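Local coordinates for protein parahox neighbor (Phaeodactylum tricornutum CCAP 1055/1, PDB 5Z5M) that probably hydrolyses 5-hydroxyisourate and then decarboxylates the resulting OHCU stereoselectively, the last two steps from urate to (S)-allantoin, at residues 169-174 with 276-281; 181-186 with 201-206; 190-195 with 254-259; 230-235 with 241-246; 269-274 with 282-287. All coordinates share one frame; numbering follows the deposited sequence.

Contact 1: 169-174 with 276-281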
# COMPACT_ATOMS: atom_id res chain seq x y z
N ARG A 169 -7.64 -26.70 19.93
CA ARG A 169 -7.68 -27.70 20.98
C ARG A 169 -6.29 -28.00 21.53
O ARG A 169 -6.11 -28.18 22.74
CB ARG A 169 -8.34 -28.98 20.48
CG ARG A 169 -9.83 -28.84 20.28
CD ARG A 169 -10.39 -30.06 19.57
NE ARG A 169 -11.84 -30.00 19.44
CZ ARG A 169 -12.56 -30.80 18.66
NH1 ARG A 169 -11.95 -31.73 17.93
NH2 ARG A 169 -13.87 -30.67 18.62
N LEU A 170 -5.30 -28.06 20.64
CA LEU A 170 -3.91 -28.27 21.03
C LEU A 170 -3.43 -27.15 21.95
O LEU A 170 -2.75 -27.39 22.95
CB LEU A 170 -2.99 -28.35 19.81
CG LEU A 170 -2.97 -29.67 19.03
CD1 LEU A 170 -2.26 -29.48 17.69
CD2 LEU A 170 -2.28 -30.77 19.85
N LEU A 171 -3.80 -25.91 21.61
CA LEU A 171 -3.39 -24.74 22.39
C LEU A 171 -3.98 -24.76 23.81
O LEU A 171 -3.35 -24.29 24.76
CB LEU A 171 -3.81 -23.45 21.68
CG LEU A 171 -2.93 -22.98 20.52
CD1 LEU A 171 -3.54 -21.76 19.86
CD2 LEU A 171 -1.52 -22.66 21.00
N SER A 172 -5.19 -25.31 23.94
CA SER A 172 -5.87 -25.30 25.23
C SER A 172 -5.41 -26.44 26.13
O SER A 172 -5.52 -26.36 27.35
CB SER A 172 -7.39 -25.36 25.04
OG SER A 172 -7.80 -26.62 24.53
N LYS A 173 -4.86 -27.49 25.53
CA LYS A 173 -4.40 -28.65 26.30
C LYS A 173 -2.92 -28.58 26.65
O LYS A 173 -2.47 -29.23 27.59
CB LYS A 173 -4.68 -29.94 25.53
CG LYS A 173 -6.14 -30.28 25.40
CD LYS A 173 -6.33 -31.51 24.52
CE LYS A 173 -5.47 -32.66 25.01
NZ LYS A 173 -5.72 -33.00 26.44
N ILE A 174 -2.17 -27.78 25.89
CA ILE A 174 -0.72 -27.73 26.05
C ILE A 174 -0.25 -26.41 26.66
O ILE A 174 -0.72 -25.34 26.28
CB ILE A 174 -0.02 -27.96 24.68
CG1 ILE A 174 -0.09 -29.44 24.30
CG2 ILE A 174 1.43 -27.48 24.72
CD1 ILE A 174 0.43 -29.74 22.91
N ASP A 276 -1.96 -15.61 16.35
CA ASP A 276 -2.54 -16.95 16.33
C ASP A 276 -1.57 -18.05 16.77
O ASP A 276 -2.00 -19.15 17.12
CB ASP A 276 -3.07 -17.26 14.93
CG ASP A 276 -3.80 -18.59 14.86
OD1 ASP A 276 -4.85 -18.74 15.53
OD2 ASP A 276 -3.32 -19.50 14.15
N ASN A 277 -0.27 -17.78 16.76
CA ASN A 277 0.72 -18.82 17.02
C ASN A 277 1.88 -18.30 17.87
O ASN A 277 2.70 -17.51 17.41
CB ASN A 277 1.24 -19.40 15.70
CG ASN A 277 2.21 -20.57 15.89
OD1 ASN A 277 2.74 -20.79 16.98
ND2 ASN A 277 2.44 -21.34 14.83
N PRO A 278 1.98 -18.79 19.12
CA PRO A 278 2.97 -18.30 20.09
C PRO A 278 4.42 -18.69 19.75
O PRO A 278 5.33 -18.17 20.39
CB PRO A 278 2.53 -18.95 21.40
CG PRO A 278 1.75 -20.16 21.00
CD PRO A 278 1.11 -19.83 19.69
N ASP A 279 4.60 -19.60 18.79
CA ASP A 279 5.93 -19.97 18.29
C ASP A 279 6.52 -18.97 17.30
O ASP A 279 7.74 -18.90 17.13
CB ASP A 279 5.89 -21.34 17.60
CG ASP A 279 5.71 -22.50 18.56
OD1 ASP A 279 6.21 -22.42 19.71
OD2 ASP A 279 5.09 -23.50 18.16
N ASP A 280 5.65 -18.22 16.63
CA ASP A 280 6.05 -17.42 15.47
C ASP A 280 6.63 -16.06 15.80
O ASP A 280 6.32 -15.47 16.84
CB ASP A 280 4.87 -17.23 14.52
CG ASP A 280 4.55 -18.47 13.71
OD1 ASP A 280 5.38 -19.41 13.71
OD2 ASP A 280 3.48 -18.49 13.07
N HIS A 281 7.45 -15.55 14.89
CA HIS A 281 7.86 -14.15 14.89
C HIS A 281 6.83 -13.34 14.10
O HIS A 281 6.69 -13.51 12.89
CB HIS A 281 9.25 -13.98 14.30
CG HIS A 281 9.67 -12.55 14.13
ND1 HIS A 281 10.70 -12.17 13.30
CD2 HIS A 281 9.19 -11.41 14.67
CE1 HIS A 281 10.84 -10.86 13.34
NE2 HIS A 281 9.93 -10.37 14.17

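Contact 2: 181-186 with 201-206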
# COMPACT_ATOMS: atom_id res chain seq x y z
N GLY A 181 8.16 -17.35 20.51
CA GLY A 181 7.80 -16.38 19.50
C GLY A 181 7.93 -14.97 20.05
O GLY A 181 8.13 -14.79 21.26
N PHE A 182 7.83 -13.97 19.19
CA PHE A 182 7.92 -12.58 19.64
C PHE A 182 7.32 -11.62 18.63
O PHE A 182 7.07 -11.98 17.47
CB PHE A 182 9.38 -12.19 19.94
CG PHE A 182 10.32 -12.30 18.76
CD1 PHE A 182 10.86 -13.52 18.39
CD2 PHE A 182 10.69 -11.17 18.05
CE1 PHE A 182 11.72 -13.63 17.31
CE2 PHE A 182 11.56 -11.26 16.97
CZ PHE A 182 12.08 -12.49 16.60
N LEU A 183 7.11 -10.39 19.08
CA LEU A 183 6.45 -9.35 18.30
C LEU A 183 7.36 -8.14 18.13
O LEU A 183 7.85 -7.58 19.10
CB LEU A 183 5.14 -8.93 18.98
CG LEU A 183 4.32 -7.79 18.36
CD1 LEU A 183 3.78 -8.17 16.98
CD2 LEU A 183 3.18 -7.41 19.29
N THR A 184 7.59 -7.75 16.88
CA THR A 184 8.38 -6.57 16.58
C THR A 184 7.58 -5.58 15.75
O THR A 184 6.52 -5.91 15.19
CB THR A 184 9.68 -6.91 15.83
OG1 THR A 184 9.35 -7.61 14.62
CG2 THR A 184 10.60 -7.77 16.69
N CYS A 185 8.12 -4.37 15.64
CA CYS A 185 7.47 -3.30 14.91
C CYS A 185 8.51 -2.43 14.21
O CYS A 185 9.65 -2.31 14.68
CB CYS A 185 6.62 -2.45 15.85
SG CYS A 185 5.54 -1.28 15.01
N HIS A 186 8.12 -1.85 13.09
CA HIS A 186 8.95 -0.93 12.34
C HIS A 186 8.04 0.16 11.79
O HIS A 186 6.93 -0.14 11.34
CB HIS A 186 9.70 -1.66 11.22
CG HIS A 186 10.49 -0.77 10.32
ND1 HIS A 186 11.62 -0.11 10.73
CD2 HIS A 186 10.31 -0.44 9.02
CE1 HIS A 186 12.11 0.60 9.73
NE2 HIS A 186 11.33 0.42 8.68
N ILE A 201 4.63 4.86 20.72
CA ILE A 201 3.80 3.73 20.31
C ILE A 201 3.32 2.99 21.55
O ILE A 201 4.14 2.57 22.36
CB ILE A 201 4.55 2.75 19.40
CG1 ILE A 201 5.05 3.43 18.12
CG2 ILE A 201 3.65 1.57 19.05
CD1 ILE A 201 5.95 2.54 17.26
N HIS A 202 2.01 2.84 21.70
CA HIS A 202 1.47 2.02 22.78
C HIS A 202 0.92 0.70 22.24
O HIS A 202 0.61 0.59 21.05
CB HIS A 202 0.38 2.78 23.54
CG HIS A 202 0.87 4.00 24.25
ND1 HIS A 202 0.04 4.86 24.93
CD2 HIS A 202 2.12 4.50 24.38
CE1 HIS A 202 0.75 5.84 25.45
NE2 HIS A 202 2.02 5.65 25.13
N LEU A 203 0.84 -0.29 23.12
CA LEU A 203 0.32 -1.61 22.77
C LEU A 203 -0.63 -2.10 23.86
O LEU A 203 -0.25 -2.16 25.04
CB LEU A 203 1.47 -2.61 22.58
CG LEU A 203 1.05 -4.03 22.14
CD1 LEU A 203 0.28 -4.00 20.82
CD2 LEU A 203 2.28 -4.95 22.04
N HIS A 204 -1.85 -2.43 23.47
CA HIS A 204 -2.83 -3.04 24.36
C HIS A 204 -3.17 -4.45 23.92
O HIS A 204 -3.18 -4.73 22.72
CB HIS A 204 -4.12 -2.23 24.42
CG HIS A 204 -3.99 -0.94 25.17
ND1 HIS A 204 -3.38 0.17 24.63
CD2 HIS A 204 -4.41 -0.58 26.41
CE1 HIS A 204 -3.42 1.16 25.51
NE2 HIS A 204 -4.04 0.73 26.59
N ARG A 205 -3.46 -5.32 24.88
CA ARG A 205 -4.13 -6.58 24.57
C ARG A 205 -5.63 -6.41 24.77
O ARG A 205 -6.07 -5.97 25.84
CB ARG A 205 -3.60 -7.72 25.45
CG ARG A 205 -4.15 -9.10 25.06
CD ARG A 205 -3.66 -10.20 25.99
NE ARG A 205 -2.22 -10.45 25.86
CZ ARG A 205 -1.31 -10.10 26.76
NH1 ARG A 205 -1.67 -9.50 27.88
NH2 ARG A 205 -0.03 -10.37 26.54
N LEU A 206 -6.41 -6.74 23.75
CA LEU A 206 -7.86 -6.54 23.82
C LEU A 206 -8.59 -7.81 24.22
O LEU A 206 -9.67 -7.74 24.82
CB LEU A 206 -8.40 -6.05 22.47
CG LEU A 206 -7.82 -4.75 21.91
CD1 LEU A 206 -8.66 -4.27 20.74
CD2 LEU A 206 -7.72 -3.68 22.98

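Contact 3: 190-195 with 254-259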
# COMPACT_ATOMS: atom_id res chain seq x y z
N THR A 190 6.74 7.23 4.58
CA THR A 190 6.78 7.10 3.12
C THR A 190 6.72 8.46 2.42
O THR A 190 6.93 8.55 1.21
CB THR A 190 5.63 6.22 2.60
OG1 THR A 190 4.37 6.77 3.01
CG2 THR A 190 5.76 4.81 3.13
N GLY A 191 6.44 9.51 3.18
CA GLY A 191 6.43 10.85 2.63
C GLY A 191 7.85 11.38 2.49
O GLY A 191 8.14 12.14 1.57
N ASN A 192 8.73 10.95 3.39
CA ASN A 192 10.11 11.41 3.42
C ASN A 192 11.13 10.33 3.09
O ASN A 192 12.30 10.62 2.86
CB ASN A 192 10.43 12.01 4.80
CG ASN A 192 9.61 13.25 5.08
OD1 ASN A 192 9.40 14.08 4.20
ND2 ASN A 192 9.15 13.38 6.32
N GLY A 193 10.70 9.07 3.05
CA GLY A 193 11.57 7.97 2.66
C GLY A 193 12.60 7.57 3.70
O GLY A 193 13.70 7.11 3.37
N CYS A 194 12.23 7.71 4.97
CA CYS A 194 13.15 7.46 6.07
C CYS A 194 12.43 6.70 7.18
O CYS A 194 11.21 6.77 7.29
CB CYS A 194 13.71 8.77 6.61
SG CYS A 194 12.45 9.90 7.29
N PRO A 195 13.19 5.97 8.01
CA PRO A 195 12.59 5.43 9.23
C PRO A 195 12.02 6.57 10.07
O PRO A 195 12.56 7.67 10.04
CB PRO A 195 13.77 4.76 9.95
CG PRO A 195 14.78 4.53 8.89
CD PRO A 195 14.63 5.66 7.92
N ALA A 254 4.67 16.58 13.41
CA ALA A 254 4.92 17.92 13.96
C ALA A 254 6.40 18.15 14.26
O ALA A 254 6.89 19.27 14.17
CB ALA A 254 4.08 18.15 15.22
N SER A 255 7.11 17.08 14.62
CA SER A 255 8.53 17.18 14.92
C SER A 255 9.34 17.44 13.66
O SER A 255 10.46 17.95 13.73
CB SER A 255 9.03 15.91 15.61
OG SER A 255 9.12 14.81 14.71
N LYS A 256 8.77 17.10 12.51
CA LYS A 256 9.45 17.29 11.24
C LYS A 256 9.05 18.59 10.57
O LYS A 256 9.65 19.01 9.58
CB LYS A 256 9.16 16.11 10.30
CG LYS A 256 9.71 14.79 10.78
CD LYS A 256 10.86 14.33 9.91
CE LYS A 256 11.77 13.38 10.65
NZ LYS A 256 12.81 12.80 9.76
N GLY A 257 8.01 19.23 11.11
CA GLY A 257 7.44 20.40 10.46
C GLY A 257 6.68 20.02 9.20
O GLY A 257 6.40 20.87 8.36
N THR A 258 6.36 18.74 9.05
CA THR A 258 5.62 18.26 7.88
C THR A 258 4.23 18.88 7.84
O THR A 258 3.55 18.97 8.87
CB THR A 258 5.50 16.71 7.87
OG1 THR A 258 6.80 16.13 8.00
CG2 THR A 258 4.86 16.22 6.57
N PHE A 259 3.81 19.35 6.67
CA PHE A 259 2.50 19.96 6.57
C PHE A 259 1.40 18.94 6.85
O PHE A 259 1.37 17.86 6.26
CB PHE A 259 2.26 20.58 5.20
CG PHE A 259 0.89 21.18 5.06
CD1 PHE A 259 0.59 22.39 5.67
CD2 PHE A 259 -0.10 20.53 4.35
CE1 PHE A 259 -0.68 22.95 5.56
CE2 PHE A 259 -1.37 21.08 4.24
CZ PHE A 259 -1.66 22.29 4.84
O HOH W 1 12.62 10.50 11.45

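Contact 4: 230-235 with 241-246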
# COMPACT_ATOMS: atom_id res chain seq x y z
N PRO A 230 11.94 -6.29 20.81
CA PRO A 230 10.56 -6.77 20.64
C PRO A 230 9.62 -6.26 21.72
O PRO A 230 10.03 -6.14 22.88
CB PRO A 230 10.70 -8.29 20.71
CG PRO A 230 12.11 -8.55 20.30
CD PRO A 230 12.91 -7.40 20.84
N ALA A 231 8.39 -5.96 21.34
CA ALA A 231 7.38 -5.48 22.28
C ALA A 231 6.94 -6.59 23.23
O ALA A 231 6.68 -6.34 24.41
CB ALA A 231 6.17 -4.94 21.51
N LEU A 232 6.85 -7.80 22.71
CA LEU A 232 6.47 -8.96 23.49
C LEU A 232 7.40 -10.11 23.13
O LEU A 232 7.79 -10.25 21.97
CB LEU A 232 5.02 -9.35 23.22
CG LEU A 232 3.97 -8.30 23.61
CD1 LEU A 232 2.58 -8.76 23.18
CD2 LEU A 232 4.01 -8.02 25.10
N LYS A 233 7.77 -10.93 24.12
CA LYS A 233 8.70 -12.03 23.89
C LYS A 233 8.39 -13.25 24.77
O LYS A 233 8.34 -13.14 26.00
CB LYS A 233 10.14 -11.56 24.14
CG LYS A 233 11.20 -12.61 23.86
CD LYS A 233 12.61 -12.03 23.95
CE LYS A 233 13.67 -13.10 23.72
NZ LYS A 233 15.05 -12.52 23.66
N GLY A 234 8.18 -14.40 24.14
CA GLY A 234 8.07 -15.64 24.89
C GLY A 234 6.67 -15.96 25.36
O GLY A 234 5.79 -15.09 25.39
N GLY A 235 6.47 -17.22 25.75
CA GLY A 235 5.14 -17.75 26.01
C GLY A 235 4.35 -17.12 27.14
O GLY A 235 3.16 -17.39 27.28
N GLY A 241 -4.18 -14.03 20.97
CA GLY A 241 -5.23 -13.09 21.31
C GLY A 241 -5.30 -11.91 20.36
O GLY A 241 -4.62 -11.88 19.33
N GLN A 242 -6.13 -10.93 20.70
CA GLN A 242 -6.26 -9.74 19.88
C GLN A 242 -5.53 -8.57 20.53
O GLN A 242 -5.63 -8.36 21.74
CB GLN A 242 -7.73 -9.39 19.66
CG GLN A 242 -7.95 -8.29 18.66
CD GLN A 242 -9.42 -7.97 18.46
OE1 GLN A 242 -10.19 -7.87 19.42
NE2 GLN A 242 -9.83 -7.82 17.20
N TYR A 243 -4.80 -7.81 19.72
CA TYR A 243 -4.02 -6.67 20.21
C TYR A 243 -4.33 -5.38 19.45
O TYR A 243 -4.96 -5.42 18.38
CB TYR A 243 -2.52 -6.98 20.10
CG TYR A 243 -2.05 -8.12 20.98
CD1 TYR A 243 -2.29 -9.44 20.62
CD2 TYR A 243 -1.35 -7.88 22.16
CE1 TYR A 243 -1.86 -10.49 21.42
CE2 TYR A 243 -0.92 -8.93 22.97
CZ TYR A 243 -1.17 -10.23 22.59
OH TYR A 243 -0.75 -11.28 23.38
N GLU A 244 -3.88 -4.25 19.98
CA GLU A 244 -3.99 -2.99 19.27
C GLU A 244 -2.77 -2.09 19.53
O GLU A 244 -2.48 -1.77 20.68
CB GLU A 244 -5.27 -2.26 19.66
CG GLU A 244 -5.53 -0.98 18.90
CD GLU A 244 -6.90 -0.38 19.19
OE1 GLU A 244 -6.96 0.76 19.68
OE2 GLU A 244 -7.92 -1.06 18.90
N TRP A 245 -2.06 -1.73 18.46
CA TRP A 245 -1.07 -0.67 18.54
C TRP A 245 -1.79 0.67 18.59
O TRP A 245 -2.90 0.80 18.07
CB TRP A 245 -0.13 -0.62 17.33
CG TRP A 245 0.78 -1.79 17.03
CD1 TRP A 245 0.70 -2.61 15.94
CD2 TRP A 245 1.96 -2.19 17.75
NE1 TRP A 245 1.72 -3.53 15.96
CE2 TRP A 245 2.51 -3.29 17.06
CE3 TRP A 245 2.59 -1.75 18.92
CZ2 TRP A 245 3.65 -3.96 17.50
CZ3 TRP A 245 3.73 -2.42 19.35
CH2 TRP A 245 4.24 -3.51 18.65
N THR A 246 -1.14 1.66 19.18
CA THR A 246 -1.54 3.04 19.02
C THR A 246 -0.31 3.81 18.55
O THR A 246 0.66 3.93 19.29
CB THR A 246 -2.10 3.66 20.32
OG1 THR A 246 -3.25 2.93 20.76
CG2 THR A 246 -2.50 5.11 20.09

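Contact 5: 269-274 with 282-287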
# COMPACT_ATOMS: atom_id res chain seq x y z
N ILE A 269 -3.08 6.74 15.18
CA ILE A 269 -3.51 5.61 14.37
C ILE A 269 -3.61 4.32 15.18
O ILE A 269 -2.59 3.84 15.70
CB ILE A 269 -2.56 5.35 13.18
CG1 ILE A 269 -2.50 6.57 12.26
CG2 ILE A 269 -2.99 4.09 12.40
CD1 ILE A 269 -1.60 6.37 11.05
N PRO A 270 -4.82 3.77 15.31
CA PRO A 270 -4.98 2.45 15.91
C PRO A 270 -4.71 1.35 14.88
O PRO A 270 -5.07 1.50 13.71
CB PRO A 270 -6.44 2.44 16.36
CG PRO A 270 -7.12 3.29 15.34
CD PRO A 270 -6.13 4.38 14.98
N LEU A 271 -4.05 0.28 15.31
CA LEU A 271 -3.80 -0.87 14.44
C LEU A 271 -4.17 -2.13 15.19
O LEU A 271 -3.40 -2.61 16.02
CB LEU A 271 -2.33 -0.91 13.99
CG LEU A 271 -2.03 -1.39 12.57
CD1 LEU A 271 -2.68 -0.46 11.57
CD2 LEU A 271 -0.52 -1.46 12.31
N ARG A 272 -5.35 -2.66 14.88
CA ARG A 272 -5.91 -3.82 15.57
C ARG A 272 -5.53 -5.10 14.82
O ARG A 272 -5.70 -5.17 13.60
CB ARG A 272 -7.43 -3.67 15.68
CG ARG A 272 -8.13 -4.71 16.53
CD ARG A 272 -9.60 -4.32 16.70
NE ARG A 272 -9.74 -2.97 17.24
CZ ARG A 272 -10.87 -2.27 17.26
NH1 ARG A 272 -11.98 -2.79 16.77
NH2 ARG A 272 -10.90 -1.05 17.78
N PHE A 273 -5.02 -6.10 15.54
CA PHE A 273 -4.56 -7.34 14.92
C PHE A 273 -4.56 -8.54 15.86
O PHE A 273 -4.54 -8.40 17.09
CB PHE A 273 -3.15 -7.15 14.34
CG PHE A 273 -2.08 -6.99 15.39
CD1 PHE A 273 -1.86 -5.76 15.99
CD2 PHE A 273 -1.30 -8.07 15.76
CE1 PHE A 273 -0.87 -5.61 16.95
CE2 PHE A 273 -0.31 -7.92 16.72
CZ PHE A 273 -0.10 -6.70 17.31
N GLY A 274 -4.58 -9.74 15.28
CA GLY A 274 -4.60 -10.96 16.05
C GLY A 274 -3.30 -11.72 15.95
O GLY A 274 -2.65 -11.72 14.90
N TYR A 282 6.11 -12.47 14.79
CA TYR A 282 5.17 -11.57 14.13
C TYR A 282 5.82 -10.21 13.98
O TYR A 282 6.25 -9.61 14.96
CB TYR A 282 3.86 -11.45 14.91
CG TYR A 282 2.86 -12.55 14.69
CD1 TYR A 282 3.15 -13.87 15.00
CD2 TYR A 282 1.60 -12.27 14.18
CE1 TYR A 282 2.22 -14.88 14.80
CE2 TYR A 282 0.66 -13.26 13.99
CZ TYR A 282 0.98 -14.56 14.29
OH TYR A 282 0.05 -15.56 14.10
N HIS A 283 5.91 -9.73 12.76
CA HIS A 283 6.39 -8.37 12.51
C HIS A 283 5.23 -7.55 11.96
O HIS A 283 4.79 -7.77 10.84
CB HIS A 283 7.58 -8.38 11.54
CG HIS A 283 8.12 -7.02 11.25
ND1 HIS A 283 8.88 -6.32 12.17
CD2 HIS A 283 8.00 -6.22 10.17
CE1 HIS A 283 9.22 -5.15 11.65
NE2 HIS A 283 8.69 -5.06 10.44
N VAL A 284 4.72 -6.61 12.75
CA VAL A 284 3.56 -5.83 12.35
C VAL A 284 3.92 -4.36 12.29
O VAL A 284 3.77 -3.64 13.28
CB VAL A 284 2.37 -6.07 13.30
CG1 VAL A 284 1.13 -5.27 12.85
CG2 VAL A 284 2.05 -7.55 13.38
N PRO A 285 4.42 -3.91 11.13
CA PRO A 285 4.93 -2.56 10.92
C PRO A 285 3.86 -1.55 10.49
O PRO A 285 2.71 -1.92 10.24
CB PRO A 285 5.94 -2.75 9.80
CG PRO A 285 5.33 -3.83 8.96
CD PRO A 285 4.57 -4.73 9.91
N LEU A 286 4.25 -0.29 10.41
CA LEU A 286 3.40 0.77 9.89
C LEU A 286 4.13 1.53 8.77
O LEU A 286 5.25 2.02 8.97
CB LEU A 286 3.01 1.74 11.02
CG LEU A 286 2.15 2.95 10.62
CD1 LEU A 286 0.75 2.48 10.23
CD2 LEU A 286 2.09 3.99 11.73
N LEU A 287 3.50 1.61 7.60
CA LEU A 287 3.95 2.48 6.52
C LEU A 287 3.07 3.71 6.55
O LEU A 287 1.86 3.57 6.45
CB LEU A 287 3.86 1.78 5.16
CG LEU A 287 4.91 0.75 4.74
CD1 LEU A 287 4.98 -0.43 5.70
CD2 LEU A 287 4.62 0.26 3.33

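Contact 1: 169-174 with 276-281
Leu171, near the end of helix 151-173, meets Asp276 and Pro278 in the loop that joins strands 268-275 and 281-289, so the contact brings the long helix of the OHCU decarboxylase part against a connecting loop of the transthyretin-like part. The apolar share is small. With CG anti to the carbonyl carbon (chi1 -79°), the leucine sends its two methyl branches to different targets: CD2 lies 4.1 Å from both CG and CD of Pro278, the two side chains crossing obliquely, while CD1 approaches the backbone O of Asp276 at 4.1 Å. That oxygen accepts a hydrogen bond from Trp167 NE1 of the same helix, a polar link beside the leucine. Leu171 also packs on Ile49 of helix 49-61. The polar interactions are those of the loop. Residues Asn277 to Asp280 form a type I beta turn, closed by Asp280 N to Asn277 O at 3.1 Å. Its outside ties are Ser50, bonded to both Asn277 ND2 and Asp279 OD2, and Gln263 N of the second subunit, which holds Asp276 OD1. Within the turn Asn277 makes an Asx turn: its OD1 accepts from Asp279 N at 2.9 Å, the donor standing 36° out of the amide plane.

Contact 2: 181-186 with 201-206
Inside the beta sandwich of the transthyretin-like part, where strands of the two sheets face each other, Leu183 and Leu203 meet at the ends of their side chains, and Cys185 faces Ile201. The backbones stay well apart, the nearest pair of CA atoms, Cys185 and Ile201, being 9.6 Å from each other, so side chains alone span the gap. Both leucines carry CG opposite their backbone N (chi1 177° in Leu183 and -177° in Leu203), which lets a CD2 methyl of each reach toward the opposite sheet. They meet tip to tip, CD2 of Leu183 lying 3.8 Å from CD2 of Leu203. The second pair is looser: Cys185 SG stops 4.5 Å from Ile201 CD1, the outermost carbon of the extended isoleucine. All four residues are buried, and the two pairs lie side by side because inward-pointing residues alternate along each strand. The outward ones have other partners; Thr184 OG1, for instance, is bonded to His281 and His283. Around the contact, Trp245 and Phe247 of strand 241-248 flank Cys185 and Ile201, Val215 of strand 213-219 adjoins Leu203, and Tyr282 and Val284 of strand 281-289 pack against Leu183.

Contact 3: 190-195 with 254-259
Lys256 and Asn192 run past one another, pointing contrary ways, at the surface, where the last turn of helix 249-256 faces the hairpin between strands 182-189 and 194-195 of the transthyretin-like part. Lys256 has the most surface buried here. Its chain is bent by the turn about CB-CG, chi2 being -110° where a fully extended chain would be near 180°, and beyond that bend it runs out toward the hairpin. Along the way CD lies 4.1 Å from ND2 of Asn192, an apolar carbon set against an amide. The ammonium then ends 3.8 Å from SG of Cys194, a loose approach of a charged group to a thiol.

Asn192 is the second element. Its ND2 also comes within 4.0 Å of OG1 of Thr258, but it is hydrogen-bonded to OD2 of Asp189, in its own hairpin. Two backbone motifs prepare these positions. In the hairpin, Gly193 and Cys194 both face Asp189 in a G1 beta bulge, the glycine taking the positive phi; after the helix, Gly257 is the C-prime residue of a Schellman motif, which leads the chain on to Thr258. Ala254 and Phe259 also touch the second subunit. A bridging water completes the contact: Lys256 NZ donates to it at 2.9 Å, and the water in turn donates to O of Pro195 at 3.2 Å.

Contact 4: 230-235 with 241-246
The indole of Trp245 receives Ala231 at its edge: the methyl CB lies near the ring plane, 3.7 Å from CH2 and 4.1 Å from CZ3. The same indole stacks with Phe273 of the adjoining strand 268-275, while Ala231 touches the rim. The phenol of Tyr243 is met differently. Leu232 CD1 approaches it obliquely, 3.5 Å from CE2, the two side chains extending toward one another from the two sheets. Because CG of Tyr243 lies anti to its carbonyl carbon (chi1 -64°), the ring leans off strand 241-248 toward the 230-235 segment, and its hydroxyl reaches Thr239 O and Arg205 NE, to both of which it is hydrogen-bonded. Replacing Tyr243 with an alanine would probably leave Leu232 CD1 beside a gap and rob both Thr239 O and Arg205 NE of a common partner. The backbones are more than 10 Å apart at the CA atoms of Ala231 and Trp245, and all four touching residues are buried. Backbone bonds tie Ala231 and Leu232 to Leu183, placing them at the edge of one sheet, whereas Tyr243 and Trp245 belong to the other; the contact thus lies in the interior of the transthyretin-like beta sandwich, between its two sheets.

Contact 5: 269-274 with 282-287
Val284 is the knob between Leu271 and Phe273, its two methyls shared between them. CG1, opposite the backbone N (chi1 -178°), is 4.2 Å from Leu271 CD2, and the two side chains pass alongside, pointing contrary ways. CG2 sits over one face of the Phe273 ring, 4.0 Å above its plane and shifted toward the rim, close to CD2 and CE2. The ring can lie under the valine because its CG falls between backbone N and carbonyl carbon (chi1 70°), and the O of Leu271 meets its edge in the ring plane.

The same CD2 methyl of Leu271 also lies against the backbone, 3.9 Å from O of Pro285, an oxygen that Thr295 OG1 hydrogen-bonds. Strand 268-275 lies in the antiparallel sheet and strand 281-289 in the mixed one; the two segments run nearly antiparallel, 163° apart, and their side chains meet across the interior of the transthyretin-like beta sandwich. Phe293 of the second subunit packs on Leu271, and Phe265 of that subunit on Val284, which extends the filling into the assembly.

At one end of the row Ile269 CD1 reaches Leu286 CD2 at a looser 4.4 Å. At the other, Gly274 brings no side chain, and its carbonyl O comes obliquely to the Tyr282 ring, 3.8 Å from CE2; the tyrosine hydroxyl is hydrogen-bonded to Asp276 N.

In the fold
Contacts 2, 4 and 5 fill one sandwich interior: the centres of contacts 2 and 4 are about 4 Å apart, and those of contacts 4 and 5 about 10 Å. Backbone bonds such as Leu206 N to Gln242 O (2.7 Å) and Tyr243 N to Phe273 O (2.7 Å) join them within the antiparallel sheet, and His186 O to Leu286 N does so within the mixed one. Contact 1 lies at one end, coupling this sandwich to the helical decarboxylase part, and adjoins contact 5, the distance from Asp276 N to Tyr282 OH being 3.0 Å. Contact 3 sits at the far surface, its centre about 39 Å from that of contact 1, meeting contact 5 by packing of Thr190 on Leu287.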